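3-dehydroquinate dehydratase (Enterococcus faecalis, PDB 4PH6) catalyses the cis-dehydration of 3-dehydroquinate to 3-dehydroshikimate, the third step of the chorismate pathway, through an imine formed with an active-site lysine. Local coordinates at residues L82-Q87 against G91-S96; Q149-P152 against E156-A159. All coordinates share one frame; numbering follows the deposited sequence.

Contact 1. Residues L82-Q87 against G91-S96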
ATOM      1  N   LEU A  82      11.452  21.088 -14.237  1.00  5.29           N
ATOM      2  CA  LEU A  82      10.685  22.331 -14.247  1.00  5.69           C
ATOM      3  C   LEU A  82       9.262  22.037 -14.703  1.00  6.67           C
ATOM      4  O   LEU A  82       9.041  21.321 -15.688  1.00 11.11           O
ATOM      5  CB  LEU A  82      11.346  23.374 -15.152  1.00  6.37           C
ATOM      6  CG  LEU A  82      12.705  23.927 -14.686  1.00 12.72           C
ATOM      7  CD1 LEU A  82      13.161  25.094 -15.553  1.00 10.72           C
ATOM      8  CD2 LEU A  82      12.659  24.354 -13.238  1.00  6.38           C
ATOM      9  N   THR A  83       8.299  22.597 -13.992  1.00  9.48           N
ATOM     10  CA  THR A  83       6.886  22.318 -14.240  1.00 12.46           C
ATOM     11  C   THR A  83       6.055  23.573 -14.123  1.00  6.38           C
ATOM     12  O   THR A  83       6.070  24.213 -13.081  1.00 10.87           O
ATOM     13  CB  THR A  83       6.325  21.293 -13.215  1.00  6.92           C
ATOM     14  OG1 THR A  83       6.967  20.020 -13.379  1.00 11.19           O
ATOM     15  CG2 THR A  83       4.825  21.142 -13.353  1.00  6.49           C
ATOM     16  N   PHE A  84       5.332  23.930 -15.168  1.00  6.92           N
ATOM     17  CA  PHE A  84       4.247  24.897 -15.005  1.00  8.63           C
ATOM     18  C   PHE A  84       2.918  24.150 -14.998  1.00 14.64           C
ATOM     19  O   PHE A  84       2.392  23.821 -16.060  1.00 15.96           O
ATOM     20  CB  PHE A  84       4.253  25.963 -16.113  1.00  8.19           C
ATOM     21  CG  PHE A  84       3.337  27.128 -15.823  1.00  8.77           C
ATOM     22  CD1 PHE A  84       3.826  28.279 -15.218  1.00  9.01           C
ATOM     23  CD2 PHE A  84       1.988  27.067 -16.132  1.00 10.02           C
ATOM     24  CE1 PHE A  84       2.984  29.344 -14.925  1.00  9.60           C
ATOM     25  CE2 PHE A  84       1.136  28.137 -15.839  1.00  9.77           C
ATOM     26  CZ  PHE A  84       1.637  29.269 -15.233  1.00  9.96           C
ATOM     27  N   ARG A  85       2.383  23.831 -13.825  1.00 11.19           N
ATOM     28  CA  ARG A  85       1.100  23.134 -13.813  1.00 16.11           C
ATOM     29  C   ARG A  85      -0.004  24.099 -14.231  1.00 18.44           C
ATOM     30  O   ARG A  85      -0.152  25.173 -13.644  1.00 22.21           O
ATOM     31  CB  ARG A  85       0.800  22.533 -12.444  1.00 11.37           C
ATOM     32  CG  ARG A  85      -0.446  21.655 -12.399  1.00 11.61           C
ATOM     33  CD  ARG A  85      -0.322  20.446 -13.300  1.00 10.94           C
ATOM     34  NE  ARG A  85       0.863  19.665 -12.971  1.00 10.09           N
ATOM     35  CZ  ARG A  85       1.732  19.211 -13.868  1.00  9.43           C
ATOM     36  NH1 ARG A  85       1.543  19.436 -15.159  1.00  9.45           N
ATOM     37  NH2 ARG A  85       2.776  18.504 -13.471  1.00 17.18           N
ATOM     38  N   THR A  86      -0.767  23.735 -15.250  1.00 12.66           N
ATOM     39  CA  THR A  86      -1.831  24.627 -15.706  1.00 20.67           C
ATOM     40  C   THR A  86      -3.023  24.525 -14.767  1.00 17.80           C
ATOM     41  O   THR A  86      -3.245  23.490 -14.134  1.00 14.16           O
ATOM     42  CB  THR A  86      -2.294  24.318 -17.136  1.00 14.10           C
ATOM     43  OG1 THR A  86      -2.998  23.071 -17.146  1.00 13.87           O
ATOM     44  CG2 THR A  86      -1.097  24.243 -18.074  1.00 13.40           C
ATOM     45  N   GLN A  87      -3.799  25.599 -14.712  1.00 16.68           N
ATOM     46  CA  GLN A  87      -4.915  25.726 -13.785  1.00 17.73           C
ATOM     47  C   GLN A  87      -5.930  24.585 -13.896  1.00 18.88           C
ATOM     48  O   GLN A  87      -6.452  24.129 -12.887  1.00 18.46           O
ATOM     49  CB  GLN A  87      -5.612  27.072 -14.005  1.00 19.15           C
ATOM     50  CG  GLN A  87      -6.499  27.532 -12.860  1.00 27.05           C
ATOM     51  CD  GLN A  87      -6.976  28.974 -13.029  1.00 32.47           C
ATOM     52  OE1 GLN A  87      -7.165  29.452 -14.153  1.00 35.95           O
ATOM     53  NE2 GLN A  87      -7.164  29.672 -11.910  1.00 27.11           N
ATOM     54  N   GLY A  91      -3.134  23.597 -11.201  1.00 14.26           N
ATOM     55  CA  GLY A  91      -2.150  24.659 -11.107  1.00 17.23           C
ATOM     56  C   GLY A  91      -2.588  25.853 -10.288  1.00 18.63           C
ATOM     57  O   GLY A  91      -3.742  25.939  -9.888  1.00 24.61           O
ATOM     58  N   GLU A  92      -1.671  26.784 -10.050  1.00 15.12           N
ATOM     59  CA  GLU A  92      -1.947  27.905  -9.147  1.00 20.10           C
ATOM     60  C   GLU A  92      -2.541  29.150  -9.807  1.00 21.56           C
ATOM     61  O   GLU A  92      -3.202  29.939  -9.141  1.00 23.49           O
ATOM     62  CB  GLU A  92      -0.674  28.306  -8.408  1.00 15.61           C
ATOM     63  CG  GLU A  92      -0.283  27.328  -7.325  1.00 22.77           C
ATOM     64  CD  GLU A  92      -1.321  27.227  -6.212  1.00 22.49           C
ATOM     65  OE1 GLU A  92      -1.607  28.252  -5.562  1.00 16.46           O
ATOM     66  OE2 GLU A  92      -1.848  26.115  -5.990  1.00 21.79           O
ATOM     67  N   MET A  93      -2.302  29.336 -11.103  1.00 26.03           N
ATOM     68  CA  MET A  93      -2.700  30.581 -11.764  1.00 25.95           C
ATOM     69  C   MET A  93      -3.172  30.421 -13.203  1.00 25.06           C
ATOM     70  O   MET A  93      -2.712  29.537 -13.938  1.00 24.05           O
ATOM     71  CB  MET A  93      -1.538  31.573 -11.751  1.00 23.73           C
ATOM     72  CG  MET A  93      -0.322  31.060 -12.471  1.00 25.68           C
ATOM     73  SD  MET A  93       1.039  32.235 -12.534  1.00 44.25           S
ATOM     74  CE  MET A  93       0.452  33.378 -13.764  1.00 23.65           C
ATOM     75  N   ALA A  94      -4.086  31.303 -13.597  1.00 27.45           N
ATOM     76  CA  ALA A  94      -4.492  31.428 -14.986  1.00 27.01           C
ATOM     77  C   ALA A  94      -3.293  31.843 -15.851  1.00 27.76           C
ATOM     78  O   ALA A  94      -2.442  32.624 -15.429  1.00 23.67           O
ATOM     79  CB  ALA A  94      -5.626  32.432 -15.113  1.00 24.59           C
ATOM     80  N   PHE A  95      -3.235  31.321 -17.067  1.00 24.03           N
ATOM     81  CA  PHE A  95      -2.097  31.543 -17.945  1.00 23.97           C
ATOM     82  C   PHE A  95      -2.566  31.172 -19.337  1.00 24.43           C
ATOM     83  O   PHE A  95      -3.121  30.088 -19.533  1.00 24.59           O
ATOM     84  CB  PHE A  95      -0.900  30.685 -17.509  1.00 23.69           C
ATOM     85  CG  PHE A  95       0.457  31.338 -17.692  1.00 23.60           C
ATOM     86  CD1 PHE A  95       0.710  32.614 -17.208  1.00 23.50           C
ATOM     87  CD2 PHE A  95       1.503  30.639 -18.286  1.00 23.71           C
ATOM     88  CE1 PHE A  95       1.965  33.195 -17.348  1.00 23.53           C
ATOM     89  CE2 PHE A  95       2.757  31.211 -18.422  1.00 23.78           C
ATOM     90  CZ  PHE A  95       2.988  32.491 -17.950  1.00 24.91           C
ATOM     91  N   SER A  96      -2.378  32.078 -20.291  1.00 24.88           N
ATOM     92  CA  SER A  96      -2.702  31.799 -21.682  1.00 25.44           C
ATOM     93  C   SER A  96      -1.861  30.643 -22.206  1.00 26.45           C
ATOM     94  O   SER A  96      -0.726  30.451 -21.764  1.00 25.10           O
ATOM     95  CB  SER A  96      -2.467  33.037 -22.541  1.00 32.02           C
ATOM     96  OG  SER A  96      -1.084  33.357 -22.599  1.00 27.00           O
TER
HETATM   97  O   HOH W   1      -1.470  27.214 -13.167  1.00 11.42           O
HETATM   98  O   HOH W   2      -3.033  27.821 -16.186  1.00  8.01           O
HETATM   99  O   HOH W   3      -5.755  28.301  -9.377  1.00 32.07           O

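Contact 2. Residues Q149-P152 against E156-A159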
ATOM      1  N   GLN A 149     -10.261  16.024  -9.725  1.00 24.69           N
ATOM      2  CA  GLN A 149     -11.657  15.893  -9.308  1.00 29.88           C
ATOM      3  C   GLN A 149     -12.116  14.440  -9.198  1.00 26.35           C
ATOM      4  O   GLN A 149     -12.935  14.106  -8.342  1.00 22.03           O
ATOM      5  CB  GLN A 149     -12.572  16.650 -10.272  1.00 26.67           C
ATOM      6  CG  GLN A 149     -12.372  18.152 -10.234  1.00 31.95           C
ATOM      7  CD  GLN A 149     -13.182  18.880 -11.290  1.00 40.13           C
ATOM      8  OE1 GLN A 149     -13.576  18.301 -12.308  1.00 39.71           O
ATOM      9  NE2 GLN A 149     -13.426  20.164 -11.057  1.00 47.84           N
ATOM     10  N   LYS A 150     -11.588  13.585 -10.069  1.00 22.12           N
ATOM     11  CA  LYS A 150     -12.099  12.231 -10.187  1.00 23.02           C
ATOM     12  C   LYS A 150     -11.065  11.259 -10.726  1.00 18.45           C
ATOM     13  O   LYS A 150      -9.963  11.639 -11.119  1.00 15.92           O
ATOM     14  CB  LYS A 150     -13.327  12.209 -11.103  1.00 24.84           C
ATOM     15  CG  LYS A 150     -13.006  12.616 -12.526  1.00 27.42           C
ATOM     16  CD  LYS A 150     -14.234  12.654 -13.409  1.00 29.01           C
ATOM     17  CE  LYS A 150     -13.858  13.063 -14.822  1.00 31.70           C
ATOM     18  NZ  LYS A 150     -13.276  14.430 -14.852  1.00 38.33           N
ATOM     19  N   THR A 151     -11.451   9.993 -10.752  1.00 19.56           N
ATOM     20  CA  THR A 151     -10.630   8.937 -11.309  1.00 17.37           C
ATOM     21  C   THR A 151     -11.288   8.390 -12.569  1.00 16.56           C
ATOM     22  O   THR A 151     -12.411   7.883 -12.510  1.00 17.16           O
ATOM     23  CB  THR A 151     -10.427   7.798 -10.297  1.00 15.24           C
ATOM     24  OG1 THR A 151      -9.896   8.333  -9.079  1.00 17.60           O
ATOM     25  CG2 THR A 151      -9.474   6.744 -10.859  1.00 18.95           C
ATOM     26  N   PRO A 152     -10.598   8.500 -13.717  1.00 17.81           N
ATOM     27  CA  PRO A 152     -11.142   7.935 -14.959  1.00 17.78           C
ATOM     28  C   PRO A 152     -11.131   6.416 -14.880  1.00 18.22           C
ATOM     29  O   PRO A 152     -10.527   5.852 -13.965  1.00 14.64           O
ATOM     30  CB  PRO A 152     -10.174   8.432 -16.045  1.00 14.56           C
ATOM     31  CG  PRO A 152      -9.351   9.507 -15.392  1.00 13.88           C
ATOM     32  CD  PRO A 152      -9.306   9.168 -13.934  1.00 13.83           C
ATOM     33  N   GLU A 156      -9.090   4.234 -19.534  1.00  9.89           N
ATOM     34  CA  GLU A 156      -8.809   5.604 -19.932  1.00 10.59           C
ATOM     35  C   GLU A 156      -7.468   6.076 -19.371  1.00  8.56           C
ATOM     36  O   GLU A 156      -6.728   6.772 -20.053  1.00 10.81           O
ATOM     37  CB  GLU A 156      -9.953   6.528 -19.500  1.00  9.67           C
ATOM     38  CG  GLU A 156      -9.712   8.007 -19.740  1.00 11.25           C
ATOM     39  CD  GLU A 156      -9.459   8.348 -21.198  1.00 16.59           C
ATOM     40  OE1 GLU A 156      -8.793   9.379 -21.445  1.00  9.34           O
ATOM     41  OE2 GLU A 156      -9.923   7.592 -22.089  1.00 12.92           O
ATOM     42  N   ILE A 157      -7.149   5.680 -18.144  1.00 10.14           N
ATOM     43  CA  ILE A 157      -5.838   5.963 -17.555  1.00  7.76           C
ATOM     44  C   ILE A 157      -4.740   5.303 -18.393  1.00 14.75           C
ATOM     45  O   ILE A 157      -3.718   5.923 -18.707  1.00 10.89           O
ATOM     46  CB  ILE A 157      -5.763   5.476 -16.092  1.00  7.74           C
ATOM     47  CG1 ILE A 157      -6.888   6.121 -15.266  1.00 13.07           C
ATOM     48  CG2 ILE A 157      -4.383   5.791 -15.487  1.00  7.32           C
ATOM     49  CD1 ILE A 157      -6.999   5.661 -13.821  1.00 12.28           C
ATOM     50  N   VAL A 158      -4.966   4.045 -18.766  1.00  9.24           N
ATOM     51  CA  VAL A 158      -4.027   3.305 -19.601  1.00  6.04           C
ATOM     52  C   VAL A 158      -3.907   3.956 -20.986  1.00  9.11           C
ATOM     53  O   VAL A 158      -2.812   4.064 -21.533  1.00  7.93           O
ATOM     54  CB  VAL A 158      -4.463   1.813 -19.756  1.00  6.58           C
ATOM     55  CG1 VAL A 158      -3.673   1.114 -20.843  1.00  6.89           C
ATOM     56  CG2 VAL A 158      -4.318   1.071 -18.421  1.00  8.22           C
ATOM     57  N   ALA A 159      -5.032   4.385 -21.548  1.00  6.56           N
ATOM     58  CA  ALA A 159      -5.027   4.997 -22.860  1.00 17.28           C
ATOM     59  C   ALA A 159      -4.265   6.309 -22.823  1.00 15.97           C
ATOM     60  O   ALA A 159      -3.526   6.623 -23.757  1.00 17.20           O
ATOM     61  CB  ALA A 159      -6.460   5.218 -23.370  1.00  7.26           C
TER

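Contact 1. Residues L82-Q87 against G91-S96
F84 and F95 stack across the loop that follows strand 80-83 and leads into helix 97-110, one of the βα connections of the (β/α)8 barrel. The rings form an offset stack, centroids 4.4 Å apart and planes inclined by 26°, with CZ of F84 lying over one face of F95, 3.3 Å from its CD2. A chi1 of -168°, with CG anti to the backbone N of F84, sets the ring against F95 and M93. M93 adds a Met-aromatic contact: its SD lies at the edge of the F84 ring, 5.2 Å from the centroid.

Polar contacts join the two backbones where the loop turns. G91 N donates to T86 O (2.9 Å) from above the carbonyl plane, and G91 CA makes a CH···O contact with R85 O. Water provides further links, one molecule bridging R85 O to M93 N and another Q87 N to M93 O.

R85 touches G91 through CG, but the guanidinium group, past bends at chi2 and chi3, forms salt bridges with D117 and E119, near H146 and K173, consistent with its predicted role in binding 3-dehydroquinate.

At the solvent-exposed side, the extended side chain of Q87 meets A94, its OE1 3.4 Å from CA and 3.5 Å from CB of A94.

Contact 2. Residues Q149-P152 against E156-A159
P152 meets both E156 and I157, bringing the loop after strand 140-147 against the first turn of helix 154-166. This is a βα connection of the barrel, and no hydrogen bond joins the two segments: the contact is made by van der Waals packing.

The proline ring carries the largest share. Its CB lies 3.7 Å from CG of E156, while the ring also meets CG1 of I157, the two side chains crossing at about a right angle.

I157 is the buried partner. Its CG1 is anti to the carbonyl carbon (chi1 -57°), and from there CD1 extends to 3.5 Å from P152 O and 4.0 Å from CG2 of T151. A single methyl thus meets both the proline carbonyl and the threonine methyl.

E156 contributes only the aliphatic part of its chain. With the chain bent at chi2 (59°), the carboxylate lies beyond the proline contact, and OE1 forms a salt bridge with R160 one turn along the helix.

T151 OG1 is hydrogen-bonded to M177 O, just past strand 171-176. That strand and helix 181-197 pack against the contact: T151 and P152 touch V176, and I157 touches I174 and A190.

How the contacts relate
Both contacts lie in βα connections of the same (β/α)8 barrel. Contact 1 comes first, running from the end of strand 80-83 through the loop before helix 97-110, and closes before contact 2 opens, which joins the loop after strand 140-147 to the first turn of helix 154-166; strand 115-119 lies between their strands in the sheet. Their centres are 21 Å apart and their nearest atoms about 8 Å, so they do not touch. Both loops follow C-terminal strand ends, where (β/α)8 enzymes have their active sites: contact 1 supplies the predicted substrate-binding residue R85, whereas contact 2 packs the loop after the strand carrying the predicted catalytic H146, whose side chain is about 10 Å from that of P152.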